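Local coordinates for peptide ABC transporter, peptide-binding protein (Enterococcus faecalis, PDB 3O6P) that probably binds peptides outside the cell for import by an ABC transporter, and is represented here by a piece from its C-terminal half, at residues 51-56 against 220-225; 36-41 against 224-229. One frame throughout, in Å; residues are numbered along the deposited sequence. Where two conformers were deposited one is given.

Contact 1: 51-56 against 220-225; sequences NGLVPA and MGVVPL
Pro224 sets its ring against the peptide group that joins Gly52 to Leu53. Two ring carbons do the touching. Pro224 CB lies 3.3 Å from Gly52 O, and Pro224 CG lies 3.4 Å from the same oxygen, Gly52 O. Pro224 CG also comes within 4.1 Å of Leu53 N, so the ring spans the peptide from its oxygen to its nitrogen. Beside the ring, Leu53 CD1 and Val222 CG1 are 4.4 Å apart in one of two conformers of Val222, a loose and doubtful apolar touch. With CG opposite its backbone N (chi1 173°), Leu53 carries CD1 to the Val222 side. Its other neighbours include Leu168 and Phe171. Gly52 has phi -164° and psi -135°, a region that a residue with a side chain seldom adopts. The loop is held by polar bonds from elsewhere: Glu213 takes the N-H groups of Leu53 and Val54 on its two carboxylate oxygens, and Thr6 OG1 bonds to Leu53 O. The contact joins the loop after helix 35-43 to the early part of strand 223-228, outermost in the sheet of this chain. Its chemistry is van der Waals contact in a buried place, while Glu213 and Thr6 serve the N-H groups of Leu53 and Val54 and the carbonyl of Leu53.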
loop_
_atom_site.group_PDB
_atom_site.type_symbol
_atom_site.label_atom_id
_atom_site.label_comp_id
_atom_site.label_asym_id
_atom_site.label_seq_id
_atom_site.Cartn_x
_atom_site.Cartn_y
_atom_site.Cartn_z
ATOM N N ASN A 51 3.416 6.873 -7.387
ATOM C CA ASN A 51 2.356 7.887 -7.338
ATOM C C ASN A 51 1.297 7.436 -6.336
ATOM O O ASN A 51 0.877 8.205 -5.459
ATOM C CB ASN A 51 1.709 8.055 -8.706
ATOM C CG ASN A 51 0.610 9.077 -8.684
ATOM O OD1 ASN A 51 0.885 10.286 -8.647
ATOM N ND2 ASN A 51 -0.657 8.607 -8.653
ATOM N N GLY A 52 0.909 6.171 -6.458
ATOM C CA GLY A 52 -0.133 5.570 -5.602
ATOM C C GLY A 52 -0.031 4.067 -5.727
ATOM O O GLY A 52 1.069 3.481 -5.673
ATOM N N LEU A 53 -1.184 3.428 -5.877
ATOM C CA LEU A 53 -1.232 1.988 -6.030
ATOM C C LEU A 53 -1.114 1.618 -7.498
ATOM O O LEU A 53 -0.264 0.806 -7.875
ATOM C CB LEU A 53 -2.529 1.435 -5.429
ATOM C CG LEU A 53 -2.772 -0.053 -5.690
ATOM C CD1 LEU A 53 -1.640 -0.905 -5.075
ATOM C CD2 LEU A 53 -4.139 -0.513 -5.166
ATOM N N VAL A 54 -1.969 2.182 -8.331
ATOM C CA VAL A 54 -1.908 1.837 -9.770
ATOM C C VAL A 54 -0.657 2.516 -10.350
ATOM O O VAL A 54 -0.456 3.719 -10.119
ATOM C CB VAL A 54 -3.173 2.352 -10.488
ATOM C CG1 VAL A 54 -3.046 2.204 -12.012
ATOM C CG2 VAL A 54 -4.409 1.596 -9.991
ATOM N N PRO A 55 0.199 1.763 -11.078
ATOM C CA PRO A 55 1.400 2.393 -11.670
ATOM C C PRO A 55 1.084 3.540 -12.610
ATOM O O PRO A 55 0.048 3.530 -13.282
ATOM C CB PRO A 55 2.032 1.253 -12.476
ATOM C CG PRO A 55 1.614 0.050 -11.746
ATOM C CD PRO A 55 0.218 0.305 -11.278
ATOM N N ALA A 56 1.990 4.509 -12.646
ATOM C CA ALA A 56 1.976 5.611 -13.608
ATOM C C ALA A 56 2.421 5.140 -14.985
ATOM O O ALA A 56 3.146 4.159 -15.103
ATOM C CB ALA A 56 2.893 6.731 -13.124
HETATM N N MSE A 220 -5.053 5.275 3.224
HETATM C CA MSE A 220 -3.812 4.484 3.190
HETATM C C MSE A 220 -4.030 3.024 3.568
HETATM O O MSE A 220 -3.385 2.489 4.476
HETATM C CB MSE A 220 -2.687 5.146 4.024
HETATM C CG MSE A 220 -1.290 4.663 3.686
HETATM SE SE MSE A 220 -0.744 5.136 1.885
HETATM C CE MSE A 220 -0.800 7.071 2.017
ATOM N N GLY A 221 -4.897 2.358 2.816
ATOM C CA GLY A 221 -5.276 0.985 3.161
ATOM C C GLY A 221 -4.163 -0.015 2.930
ATOM O O GLY A 221 -4.160 -1.110 3.552
ATOM N N VAL A 222 -3.242 0.348 2.034
ATOM C CA VAL A 222 -1.998 -0.367 1.784
ATOM C C VAL A 222 -0.924 0.725 1.596
ATOM O O VAL A 222 -1.271 1.849 1.231
ATOM C CB VAL A 222 -2.127 -1.286 0.529
ATOM C CG1 VAL A 222 -2.422 -0.463 -0.732
ATOM C CG2 VAL A 222 -0.875 -2.139 0.341
ATOM N N VAL A 223 0.349 0.417 1.855
ATOM C CA VAL A 223 1.419 1.435 1.839
ATOM C C VAL A 223 2.336 1.162 0.632
ATOM O O VAL A 223 3.250 0.330 0.731
ATOM C CB VAL A 223 2.231 1.470 3.177
ATOM C CG1 VAL A 223 3.347 2.549 3.099
ATOM C CG2 VAL A 223 1.310 1.753 4.370
ATOM N N PRO A 224 2.074 1.811 -0.521
ATOM C CA PRO A 224 2.977 1.600 -1.686
ATOM C C PRO A 224 4.377 2.101 -1.388
ATOM O O PRO A 224 4.533 3.133 -0.735
ATOM C CB PRO A 224 2.312 2.428 -2.805
ATOM C CG PRO A 224 0.848 2.538 -2.371
ATOM C CD PRO A 224 0.960 2.728 -0.858
ATOM N N LEU A 225 5.373 1.330 -1.823
ATOM C CA LEU A 225 6.773 1.658 -1.565
ATOM C C LEU A 225 7.477 2.202 -2.810
ATOM O O LEU A 225 8.215 3.191 -2.722
ATOM C CB LEU A 225 7.511 0.432 -1.013
ATOM C CG LEU A 225 6.970 -0.108 0.314
ATOM C CD1 LEU A 225 7.774 -1.363 0.655
ATOM C CD2 LEU A 225 7.116 0.970 1.415
#

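Contact 2: 36-41 against 224-229; sequences KALVES and PLFQKS
Leu38 and Val39 are neighbouring bumps on helix 35-43, and both press on the strand at Leu225 and Phe226. Val39 CG1 sits against the root of the phenylalanine, 3.6 Å from Phe226 CB. The two side chains run past each other in opposite directions. Leu38 enters with one methyl, CD2, at the edge of the Phe226 ring and near its plane. Leu38 CD2 stands 4.1 Å from Phe226 CD2, and the two side chains cross at about a right angle. The same methyl, Leu38 CD2, lies 4.3 Å from Leu225 CB, so it fills the hollow between the two strand residues. This hollow lies at a classic beta bulge, where Leu225 and Phe226 both face Gln7 of strand 5-11. The strand is outermost in the mixed five-stranded sheet of this chain, and the helix packs beside it. The axes of 36-41 and 224-228 approach to 8.7 Å, with 39° between their N-to-C directions. The side chain of Phe226 also touches Leu43 and Ser47. Leu38 also meets Thr114 and Phe117 of helix 109-125, and Leu225 touches Thr114 too. Leu225 O is buried here without a hydrogen-bonding partner; its closest neighbour across the contact is Leu38 CD2, at 4.0 Å.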
loop_
_atom_site.group_PDB
_atom_site.type_symbol
_atom_site.label_atom_id
_atom_site.label_comp_id
_atom_site.label_asym_id
_atom_site.label_seq_id
_atom_site.Cartn_x
_atom_site.Cartn_y
_atom_site.Cartn_z
ATOM N N LYS A 36 11.937 8.606 -2.069
ATOM C CA LYS A 36 12.993 9.092 -2.964
ATOM C C LYS A 36 14.350 8.472 -2.564
ATOM O O LYS A 36 15.078 7.932 -3.399
ATOM C CB LYS A 36 13.055 10.630 -2.937
ATOM C CG LYS A 36 14.001 11.223 -3.980
ATOM C CD LYS A 36 14.037 12.756 -3.896
ATOM C CE LYS A 36 14.874 13.357 -5.032
ATOM N NZ LYS A 36 14.250 13.183 -6.393
ATOM N N ALA A 37 14.678 8.524 -1.285
ATOM C CA ALA A 37 15.919 7.901 -0.808
ATOM C C ALA A 37 15.901 6.393 -1.069
ATOM O O ALA A 37 16.932 5.789 -1.442
ATOM C CB ALA A 37 16.100 8.182 0.711
ATOM N N LEU A 38 14.751 5.764 -0.839
ATOM C CA LEU A 38 14.658 4.327 -1.035
ATOM C C LEU A 38 15.010 4.003 -2.481
ATOM O O LEU A 38 15.842 3.132 -2.742
ATOM C CB LEU A 38 13.258 3.790 -0.688
ATOM C CG LEU A 38 12.944 2.314 -1.012
ATOM C CD1 LEU A 38 13.872 1.315 -0.269
ATOM C CD2 LEU A 38 11.466 2.041 -0.690
ATOM N N VAL A 39 14.385 4.695 -3.424
ATOM C CA VAL A 39 14.639 4.332 -4.822
ATOM C C VAL A 39 15.980 4.780 -5.378
ATOM O O VAL A 39 16.598 4.039 -6.145
ATOM C CB VAL A 39 13.485 4.700 -5.795
ATOM C CG1 VAL A 39 12.198 4.005 -5.355
ATOM C CG2 VAL A 39 13.308 6.195 -5.889
ATOM N N GLU A 40 16.467 5.926 -4.896
ATOM C CA GLU A 40 17.684 6.548 -5.432
ATOM C C GLU A 40 18.995 6.150 -4.753
ATOM O O GLU A 40 20.043 6.090 -5.429
ATOM C CB GLU A 40 17.518 8.071 -5.505
ATOM C CG GLU A 40 16.467 8.490 -6.555
ATOM C CD GLU A 40 16.267 10.002 -6.649
ATOM O OE1 GLU A 40 15.327 10.453 -7.359
ATOM O OE2 GLU A 40 17.051 10.737 -6.015
ATOM N N SER A 41 18.948 5.881 -3.443
ATOM C CA SER A 41 20.148 5.568 -2.680
ATOM C C SER A 41 20.180 4.094 -2.302
ATOM O O SER A 41 21.225 3.451 -2.369
ATOM C CB SER A 41 20.210 6.448 -1.432
ATOM O OG SER A 41 21.356 6.105 -0.703
ATOM N N PRO A 224 2.074 1.811 -0.521
ATOM C CA PRO A 224 2.977 1.600 -1.686
ATOM C C PRO A 224 4.377 2.101 -1.388
ATOM O O PRO A 224 4.533 3.133 -0.735
ATOM C CB PRO A 224 2.312 2.428 -2.805
ATOM C CG PRO A 224 0.848 2.538 -2.371
ATOM C CD PRO A 224 0.960 2.728 -0.858
ATOM N N LEU A 225 5.373 1.330 -1.823
ATOM C CA LEU A 225 6.773 1.658 -1.565
ATOM C C LEU A 225 7.477 2.202 -2.810
ATOM O O LEU A 225 8.215 3.191 -2.722
ATOM C CB LEU A 225 7.511 0.432 -1.013
ATOM C CG LEU A 225 6.970 -0.108 0.314
ATOM C CD1 LEU A 225 7.774 -1.363 0.655
ATOM C CD2 LEU A 225 7.116 0.970 1.415
ATOM N N PHE A 226 7.261 1.563 -3.963
ATOM C CA PHE A 226 7.852 2.038 -5.203
ATOM C C PHE A 226 7.175 1.375 -6.387
ATOM O O PHE A 226 6.432 0.400 -6.224
ATOM C CB PHE A 226 9.386 1.794 -5.244
ATOM C CG PHE A 226 9.801 0.333 -5.106
ATOM C CD1 PHE A 226 9.858 -0.494 -6.235
ATOM C CD2 PHE A 226 10.186 -0.200 -3.867
ATOM C CE1 PHE A 226 10.266 -1.862 -6.145
ATOM C CE2 PHE A 226 10.597 -1.554 -3.749
ATOM C CZ PHE A 226 10.635 -2.391 -4.902
ATOM N N GLN A 227 7.425 1.921 -7.575
ATOM C CA GLN A 227 6.981 1.317 -8.839
ATOM C C GLN A 227 8.215 0.885 -9.643
ATOM O O GLN A 227 9.258 1.533 -9.597
ATOM C CB GLN A 227 6.147 2.335 -9.626
ATOM C CG GLN A 227 5.854 1.925 -11.076
ATOM C CD GLN A 227 5.103 2.996 -11.834
ATOM O OE1 GLN A 227 4.372 3.817 -11.245
ATOM N NE2 GLN A 227 5.276 3.002 -13.155
ATOM N N LYS A 228 8.102 -0.223 -10.363
ATOM C CA LYS A 228 9.195 -0.656 -11.230
ATOM C C LYS A 228 8.505 -1.095 -12.503
ATOM O O LYS A 228 7.754 -2.075 -12.497
ATOM C CB LYS A 228 9.997 -1.786 -10.561
ATOM C CG LYS A 228 11.376 -2.067 -11.214
ATOM C CD LYS A 228 12.267 -2.890 -10.279
ATOM C CE LYS A 228 13.697 -3.058 -10.802
ATOM N NZ LYS A 228 13.698 -3.478 -12.206
ATOM N N SER A 229 8.732 -0.340 -13.581
ATOM C CA SER A 229 7.881 -0.428 -14.794
ATOM C C SER A 229 8.624 -0.819 -16.046
ATOM O O SER A 229 9.811 -0.538 -16.174
ATOM C CB SER A 229 7.093 0.886 -15.017
ATOM O OG SER A 229 7.748 2.005 -14.423
#

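How the contacts relate
Both contacts end on strand 223-228, the last strand of the chain and outermost in the mixed sheet of this chain. Their centres are about 11 Å apart, and they share Pro224 and Leu225. Contact 1 uses the early part of the strand and contact 2 continues along it. Their first segments come in the reverse order: helix 35-43 precedes the loop holding 51-56. The two contacts also touch, since Ala56 N probably hydrogen-bonds to Gln227 OE1, 2.8 Å away. Together they join the early helix and loop of this piece to its last strand, across more than 160 residues of sequence.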